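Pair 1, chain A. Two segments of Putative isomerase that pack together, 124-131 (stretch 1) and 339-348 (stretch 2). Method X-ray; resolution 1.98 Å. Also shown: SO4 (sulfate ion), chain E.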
# COMPACT_ATOMS: atom_id res chain seq x y z
N VAL A 124 -7.91 13.12 -11.48
CA VAL A 124 -9.30 12.80 -11.79
C VAL A 124 -10.04 12.92 -10.47
O VAL A 124 -11.27 12.91 -10.42
CB VAL A 124 -9.48 11.38 -12.37
CG1 VAL A 124 -8.94 11.33 -13.78
CG2 VAL A 124 -8.78 10.35 -11.49
N ARG A 125 -9.26 13.03 -9.39
CA ARG A 125 -9.78 13.20 -8.04
C ARG A 125 -8.69 13.89 -7.22
O ARG A 125 -7.50 13.67 -7.45
CB ARG A 125 -10.17 11.85 -7.41
CG ARG A 125 -9.03 10.87 -7.16
CD ARG A 125 -9.56 9.63 -6.43
NE ARG A 125 -10.54 8.89 -7.23
CZ ARG A 125 -10.23 8.11 -8.27
NH1 ARG A 125 -8.96 7.97 -8.63
NH2 ARG A 125 -11.18 7.47 -8.94
N ASP A 126 -9.08 14.73 -6.26
CA ASP A 126 -8.10 15.45 -5.45
C ASP A 126 -8.03 14.98 -4.00
O ASP A 126 -7.09 15.30 -3.28
CB ASP A 126 -8.38 16.95 -5.50
CG ASP A 126 -9.73 17.31 -4.90
OD1 ASP A 126 -10.71 16.59 -5.19
OD2 ASP A 126 -9.80 18.32 -4.16
N GLU A 127 -9.04 14.21 -3.58
CA GLU A 127 -9.10 13.69 -2.23
C GLU A 127 -9.09 12.16 -2.25
O GLU A 127 -9.80 11.54 -3.05
CB GLU A 127 -10.36 14.18 -1.52
CG GLU A 127 -10.35 15.67 -1.21
CD GLU A 127 -9.18 16.06 -0.33
OE1 GLU A 127 -8.96 15.39 0.70
OE2 GLU A 127 -8.47 17.04 -0.66
N VAL A 128 -8.28 11.57 -1.38
CA VAL A 128 -8.15 10.12 -1.31
C VAL A 128 -8.59 9.52 0.02
O VAL A 128 -7.86 9.60 1.00
CB VAL A 128 -6.70 9.69 -1.54
CG1 VAL A 128 -6.59 8.18 -1.47
CG2 VAL A 128 -6.22 10.20 -2.88
N PRO A 129 -9.78 8.90 0.05
CA PRO A 129 -10.30 8.28 1.28
C PRO A 129 -9.41 7.12 1.75
O PRO A 129 -8.84 6.40 0.93
CB PRO A 129 -11.68 7.79 0.85
CG PRO A 129 -12.05 8.69 -0.29
CD PRO A 129 -10.75 8.80 -1.04
N ILE A 130 -9.29 6.96 3.06
CA ILE A 130 -8.48 5.86 3.59
C ILE A 130 -9.31 4.97 4.50
O ILE A 130 -10.42 5.33 4.88
CB ILE A 130 -7.22 6.36 4.33
CG1 ILE A 130 -7.62 7.19 5.56
CG2 ILE A 130 -6.36 7.17 3.38
CD1 ILE A 130 -6.45 7.54 6.44
N THR A 131 -8.76 3.82 4.84
CA THR A 131 -9.43 2.82 5.66
C THR A 131 -8.90 2.72 7.09
O THR A 131 -7.71 2.88 7.33
CB THR A 131 -9.30 1.44 5.01
OG1 THR A 131 -9.67 1.54 3.63
CG2 THR A 131 -10.17 0.41 5.72
N HIS A 339 -1.80 16.33 4.23
CA HIS A 339 -3.11 16.78 4.69
C HIS A 339 -4.13 15.65 4.83
O HIS A 339 -4.75 15.24 3.85
CB HIS A 339 -3.64 17.85 3.72
CG HIS A 339 -4.79 18.64 4.26
ND1 HIS A 339 -6.04 18.11 4.45
CD2 HIS A 339 -4.86 19.93 4.66
CE1 HIS A 339 -6.85 19.03 4.94
NE2 HIS A 339 -6.16 20.15 5.08
N LEU A 340 -4.28 15.16 6.06
CA LEU A 340 -5.24 14.09 6.36
C LEU A 340 -6.36 14.68 7.20
O LEU A 340 -6.15 15.04 8.36
CB LEU A 340 -4.57 12.95 7.15
CG LEU A 340 -5.52 11.89 7.71
CD1 LEU A 340 -6.31 11.24 6.59
CD2 LEU A 340 -4.72 10.85 8.48
N GLU A 341 -7.55 14.78 6.61
CA GLU A 341 -8.68 15.37 7.31
C GLU A 341 -9.99 14.64 7.02
O GLU A 341 -10.32 14.38 5.86
CB GLU A 341 -8.83 16.84 6.88
CG GLU A 341 -9.94 17.62 7.60
CD GLU A 341 -10.26 18.94 6.89
OE1 GLU A 341 -9.33 19.54 6.30
OE2 GLU A 341 -11.43 19.38 6.93
N ASN A 342 -10.73 14.31 8.07
CA ASN A 342 -12.02 13.67 7.89
C ASN A 342 -11.94 12.40 7.02
O ASN A 342 -12.69 12.25 6.06
CB ASN A 342 -12.97 14.71 7.28
CG ASN A 342 -14.37 14.18 7.07
OD1 ASN A 342 -14.93 13.51 7.94
ND2 ASN A 342 -14.95 14.50 5.92
N GLY A 343 -11.02 11.51 7.37
CA GLY A 343 -10.86 10.25 6.64
C GLY A 343 -10.33 10.30 5.21
O GLY A 343 -10.37 9.29 4.50
N ARG A 344 -9.80 11.44 4.79
CA ARG A 344 -9.27 11.57 3.44
C ARG A 344 -7.91 12.28 3.41
O ARG A 344 -7.64 13.17 4.22
CB ARG A 344 -10.26 12.35 2.56
CG ARG A 344 -11.70 11.85 2.62
CD ARG A 344 -12.56 12.59 1.59
NE ARG A 344 -12.57 14.03 1.81
CZ ARG A 344 -13.03 14.93 0.95
NH1 ARG A 344 -13.52 14.55 -0.23
NH2 ARG A 344 -13.00 16.23 1.26
N LEU A 345 -7.06 11.89 2.47
CA LEU A 345 -5.74 12.50 2.31
C LEU A 345 -5.79 13.38 1.07
O LEU A 345 -6.34 12.99 0.05
CB LEU A 345 -4.66 11.44 2.13
CG LEU A 345 -4.20 10.69 3.38
CD1 LEU A 345 -3.40 9.46 2.98
CD2 LEU A 345 -3.37 11.61 4.24
N ARG A 346 -5.22 14.57 1.17
CA ARG A 346 -5.20 15.47 0.02
C ARG A 346 -3.93 15.21 -0.77
O ARG A 346 -2.86 15.01 -0.19
CB ARG A 346 -5.26 16.93 0.47
CG ARG A 346 -5.37 17.93 -0.68
CD ARG A 346 -5.70 19.32 -0.17
NE ARG A 346 -4.60 19.89 0.59
CZ ARG A 346 -4.72 20.92 1.42
NH1 ARG A 346 -5.90 21.50 1.59
NH2 ARG A 346 -3.65 21.38 2.07
N VAL A 347 -4.05 15.20 -2.09
CA VAL A 347 -2.89 14.95 -2.94
C VAL A 347 -2.00 16.20 -3.01
O VAL A 347 -2.46 17.27 -3.41
CB VAL A 347 -3.34 14.60 -4.37
CG1 VAL A 347 -2.14 14.13 -5.18
CG2 VAL A 347 -4.42 13.53 -4.33
N PRO A 348 -0.72 16.07 -2.60
CA PRO A 348 0.23 17.19 -2.63
C PRO A 348 0.19 17.92 -3.97
O PRO A 348 -0.19 17.34 -4.99
CB PRO A 348 1.56 16.50 -2.36
CG PRO A 348 1.17 15.43 -1.39
CD PRO A 348 -0.10 14.87 -2.01
S SO4 E . -14.27 9.10 -7.29
O1 SO4 E . -13.79 7.77 -6.87
O2 SO4 E . -14.52 9.11 -8.74
O3 SO4 E . -13.24 10.12 -6.95
O4 SO4 E . -15.53 9.42 -6.58
O HOH W 1 -7.70 15.95 2.91
O HOH W 2 -12.53 7.33 4.46

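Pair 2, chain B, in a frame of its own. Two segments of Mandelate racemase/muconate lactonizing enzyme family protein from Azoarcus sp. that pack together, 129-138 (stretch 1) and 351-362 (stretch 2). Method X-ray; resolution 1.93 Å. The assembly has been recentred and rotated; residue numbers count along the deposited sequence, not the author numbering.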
# COMPACT_ATOMS: atom_id res chain seq x y z
N GLY B 129 40.08 -1.37 8.77
CA GLY B 129 41.26 -1.87 8.08
C GLY B 129 41.30 -1.50 6.61
O GLY B 129 40.27 -1.18 6.03
N LYS B 130 42.48 -1.56 6.01
CA LYS B 130 42.62 -1.22 4.59
C LYS B 130 42.08 -2.34 3.70
O LYS B 130 42.79 -3.30 3.39
CB LYS B 130 44.09 -0.94 4.25
CG LYS B 130 44.28 -0.35 2.86
CD LYS B 130 45.74 -0.28 2.43
CE LYS B 130 46.54 0.70 3.27
NZ LYS B 130 47.93 0.84 2.74
N THR B 131 40.83 -2.20 3.28
CA THR B 131 40.18 -3.19 2.43
C THR B 131 40.75 -3.22 1.01
O THR B 131 40.91 -4.29 0.42
CB THR B 131 38.66 -2.96 2.40
OG1 THR B 131 38.13 -3.26 3.70
CG2 THR B 131 37.99 -3.86 1.37
N ILE B 132 41.04 -2.05 0.45
CA ILE B 132 41.65 -1.96 -0.87
C ILE B 132 42.83 -1.01 -0.73
O ILE B 132 42.80 -0.09 0.09
CB ILE B 132 40.66 -1.45 -1.95
CG1 ILE B 132 40.08 -0.09 -1.55
CG2 ILE B 132 39.56 -2.47 -2.17
CD1 ILE B 132 39.22 0.53 -2.62
N GLU B 133 43.89 -1.23 -1.50
CA GLU B 133 45.08 -0.40 -1.39
C GLU B 133 45.00 0.94 -2.10
O GLU B 133 45.65 1.91 -1.69
CB GLU B 133 46.30 -1.19 -1.87
CG GLU B 133 46.50 -2.46 -1.05
CD GLU B 133 47.53 -3.39 -1.65
OE1 GLU B 133 47.55 -3.54 -2.90
OE2 GLU B 133 48.31 -3.98 -0.87
N ARG B 134 44.21 1.01 -3.16
CA ARG B 134 44.05 2.25 -3.90
C ARG B 134 42.61 2.37 -4.35
O ARG B 134 41.91 1.37 -4.52
CB ARG B 134 45.01 2.30 -5.09
CG ARG B 134 44.79 1.24 -6.13
CD ARG B 134 45.83 1.39 -7.22
NE ARG B 134 45.60 0.48 -8.33
CZ ARG B 134 46.34 0.46 -9.44
NH1 ARG B 134 47.36 1.30 -9.57
NH2 ARG B 134 46.05 -0.39 -10.41
N ILE B 135 42.18 3.61 -4.55
CA ILE B 135 40.80 3.91 -4.91
C ILE B 135 40.66 4.47 -6.32
O ILE B 135 41.18 5.55 -6.62
CB ILE B 135 40.23 4.96 -3.93
CG1 ILE B 135 40.52 4.51 -2.49
CG2 ILE B 135 38.75 5.18 -4.18
CD1 ILE B 135 40.40 5.63 -1.47
N PRO B 136 39.96 3.74 -7.20
CA PRO B 136 39.77 4.22 -8.57
C PRO B 136 38.87 5.46 -8.56
O PRO B 136 37.83 5.48 -7.88
CB PRO B 136 39.14 3.02 -9.28
CG PRO B 136 38.37 2.35 -8.17
CD PRO B 136 39.34 2.41 -7.02
N LEU B 137 39.27 6.49 -9.31
CA LEU B 137 38.52 7.74 -9.35
C LEU B 137 37.94 8.13 -10.70
O LEU B 137 38.38 7.68 -11.76
CB LEU B 137 39.42 8.89 -8.89
CG LEU B 137 40.03 8.83 -7.49
CD1 LEU B 137 41.10 9.92 -7.36
CD2 LEU B 137 38.94 9.02 -6.44
N GLY B 138 36.93 8.99 -10.62
CA GLY B 138 36.26 9.55 -11.78
C GLY B 138 36.40 11.04 -11.52
O GLY B 138 36.79 11.41 -10.41
N ARG B 351 48.36 10.77 -2.33
CA ARG B 351 48.75 10.48 -3.70
C ARG B 351 47.63 10.23 -4.70
O ARG B 351 46.84 9.30 -4.56
CB ARG B 351 49.73 9.30 -3.71
CG ARG B 351 50.22 8.91 -5.09
CD ARG B 351 51.60 8.29 -5.02
NE ARG B 351 51.61 6.89 -4.59
CZ ARG B 351 51.51 5.85 -5.42
NH1 ARG B 351 51.39 6.05 -6.73
NH2 ARG B 351 51.56 4.61 -4.95
N PHE B 352 47.57 11.08 -5.72
CA PHE B 352 46.60 10.98 -6.80
C PHE B 352 47.48 10.69 -8.01
O PHE B 352 48.23 11.56 -8.45
CB PHE B 352 45.88 12.31 -7.02
CG PHE B 352 44.86 12.63 -5.97
CD1 PHE B 352 43.56 12.16 -6.08
CD2 PHE B 352 45.20 13.44 -4.89
CE1 PHE B 352 42.60 12.49 -5.12
CE2 PHE B 352 44.25 13.78 -3.92
CZ PHE B 352 42.94 13.30 -4.04
N GLU B 353 47.39 9.48 -8.54
CA GLU B 353 48.21 9.10 -9.68
C GLU B 353 47.53 8.08 -10.59
O GLU B 353 46.94 7.11 -10.11
CB GLU B 353 49.54 8.54 -9.18
CG GLU B 353 50.59 8.35 -10.26
CD GLU B 353 51.78 7.55 -9.77
OE1 GLU B 353 52.23 7.80 -8.63
OE2 GLU B 353 52.26 6.66 -10.51
N GLY B 354 47.62 8.29 -11.90
CA GLY B 354 47.02 7.38 -12.86
C GLY B 354 45.52 7.19 -12.68
O GLY B 354 44.99 6.13 -13.04
N GLY B 355 44.84 8.20 -12.16
CA GLY B 355 43.40 8.09 -11.96
C GLY B 355 43.03 7.31 -10.71
O GLY B 355 41.91 6.80 -10.60
N TYR B 356 43.97 7.21 -9.78
CA TYR B 356 43.75 6.49 -8.52
C TYR B 356 44.14 7.35 -7.32
O TYR B 356 45.01 8.20 -7.41
CB TYR B 356 44.59 5.21 -8.48
CG TYR B 356 44.04 4.05 -9.27
CD1 TYR B 356 43.07 3.20 -8.73
CD2 TYR B 356 44.53 3.77 -10.55
CE1 TYR B 356 42.60 2.08 -9.45
CE2 TYR B 356 44.07 2.66 -11.27
CZ TYR B 356 43.11 1.82 -10.72
OH TYR B 356 42.66 0.72 -11.43
N LEU B 357 43.48 7.10 -6.19
CA LEU B 357 43.77 7.79 -4.94
C LEU B 357 44.31 6.78 -3.93
O LEU B 357 43.71 5.72 -3.74
CB LEU B 357 42.51 8.46 -4.37
CG LEU B 357 42.49 8.82 -2.87
CD1 LEU B 357 43.65 9.75 -2.53
CD2 LEU B 357 41.16 9.48 -2.52
N TYR B 358 45.44 7.10 -3.31
CA TYR B 358 46.05 6.22 -2.32
C TYR B 358 46.00 6.91 -0.97
O TYR B 358 46.42 8.06 -0.85
CB TYR B 358 47.52 5.96 -2.65
CG TYR B 358 47.77 5.25 -3.96
CD1 TYR B 358 48.07 3.89 -3.99
CD2 TYR B 358 47.74 5.95 -5.17
CE1 TYR B 358 48.33 3.24 -5.21
CE2 TYR B 358 47.99 5.32 -6.37
CZ TYR B 358 48.28 3.97 -6.39
OH TYR B 358 48.52 3.36 -7.60
N PRO B 359 45.51 6.22 0.06
CA PRO B 359 45.45 6.85 1.38
C PRO B 359 46.84 6.93 2.01
O PRO B 359 47.65 6.01 1.86
CB PRO B 359 44.53 5.91 2.16
CG PRO B 359 44.91 4.57 1.60
CD PRO B 359 44.98 4.85 0.11
N ASN B 360 47.13 8.03 2.70
CA ASN B 360 48.43 8.16 3.36
C ASN B 360 48.45 7.09 4.46
O ASN B 360 47.39 6.67 4.93
CB ASN B 360 48.60 9.56 3.97
CG ASN B 360 49.00 10.61 2.94
OD1 ASN B 360 48.94 11.81 3.21
ND2 ASN B 360 49.41 10.15 1.76
N ASP B 361 49.63 6.66 4.87
CA ASP B 361 49.71 5.62 5.89
C ASP B 361 50.22 6.09 7.24
O ASP B 361 50.47 5.29 8.13
CB ASP B 361 50.55 4.46 5.37
CG ASP B 361 49.94 3.80 4.15
OD1 ASP B 361 48.80 3.27 4.25
OD2 ASP B 361 50.58 3.82 3.07
N GLY B 362 50.35 7.40 7.40
CA GLY B 362 50.81 7.93 8.67
C GLY B 362 49.73 7.80 9.73
O GLY B 362 48.58 7.45 9.42
O HOH W 3 43.87 -2.13 -10.45

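Pair 1 and pair 2 share one backbone plan: a hairpin closed by a type I' turn, with a strand from far away in sequence laid antiparallel along its second arm. Fourteen central residues superpose with an RMSD of 0.6 Å. The register is fixed by backbone hydrogen bonds. In pair 1, Val A128 and Leu A345 bond reciprocally, N of Val A128 to O of Leu A345 and N of Leu A345 to O of Val A128, both at 2.8 Å. In pair 2, the matching residues do the same, N of Ile B135 to O of Leu B357 at 2.7 Å and N of Leu B357 to O of Ile B135 at 2.8 Å.

The next position, Pro A129 or Pro B136, has no amide hydrogen to donate, and it falls at a non-hydrogen-bonded pair, where none is needed. One residue on, the ladder resumes at the turn glycine: Ile A130 N to Gly A343 O is 2.9 Å, Leu B137 N to Gly B355 O is 3.0 Å. Both glycines have positive phi, as the turn requires. The turn position before them tolerates a side chain in pair 1, Asn A342, whereas pair 2 has Gly B354.

On the face of Val A128 and Leu A345, or Ile B135 and Leu B357, and in the contacts beside it, the rule is apolar, with Phe B352 at the place of Leu A340. Ile A130 places CG2 3.8 Å from Leu A345 CD1 and CD1 3.7 Å from Leu A340 CD1. In pair 2, Leu B137 CD1 lies 3.6 Å from Leu B357 CB and 3.6 Å from Phe B352 CD1, at the edge of the phenylalanine ring.

The other face is where the solutions part. Pair 1 sets Glu A127 between Arg A344 and Arg A346. The charges attract without a salt bridge: Glu A127 OE1 is 4.0 Å from Arg A344 NE but well out of the guanidinium plane. Water 1 is hydrogen-bonded to Glu A127 OE1 (2.6 Å) and to Arg A344 O (3.1 Å), bridging the strands. Pair 2 moves the arginine across, to Arg B134, and puts tyrosines at both partner positions. Its guanidinium lies flat on Tyr B356, planes at 9°, with CZ of Arg B134 3.8 Å from the centroid of the Tyr B356 ring, while Arg B134 NH1 donates to Tyr B358 OH at 3.1 Å. Within pair 2, Lys B130 NZ forms a salt bridge with Asp B361 OD1 at 3.0 Å.

For a designer, backbone register, proline and turn glycine stay constant; the more open face accepts either charge and water or a cation on an aromatic ring.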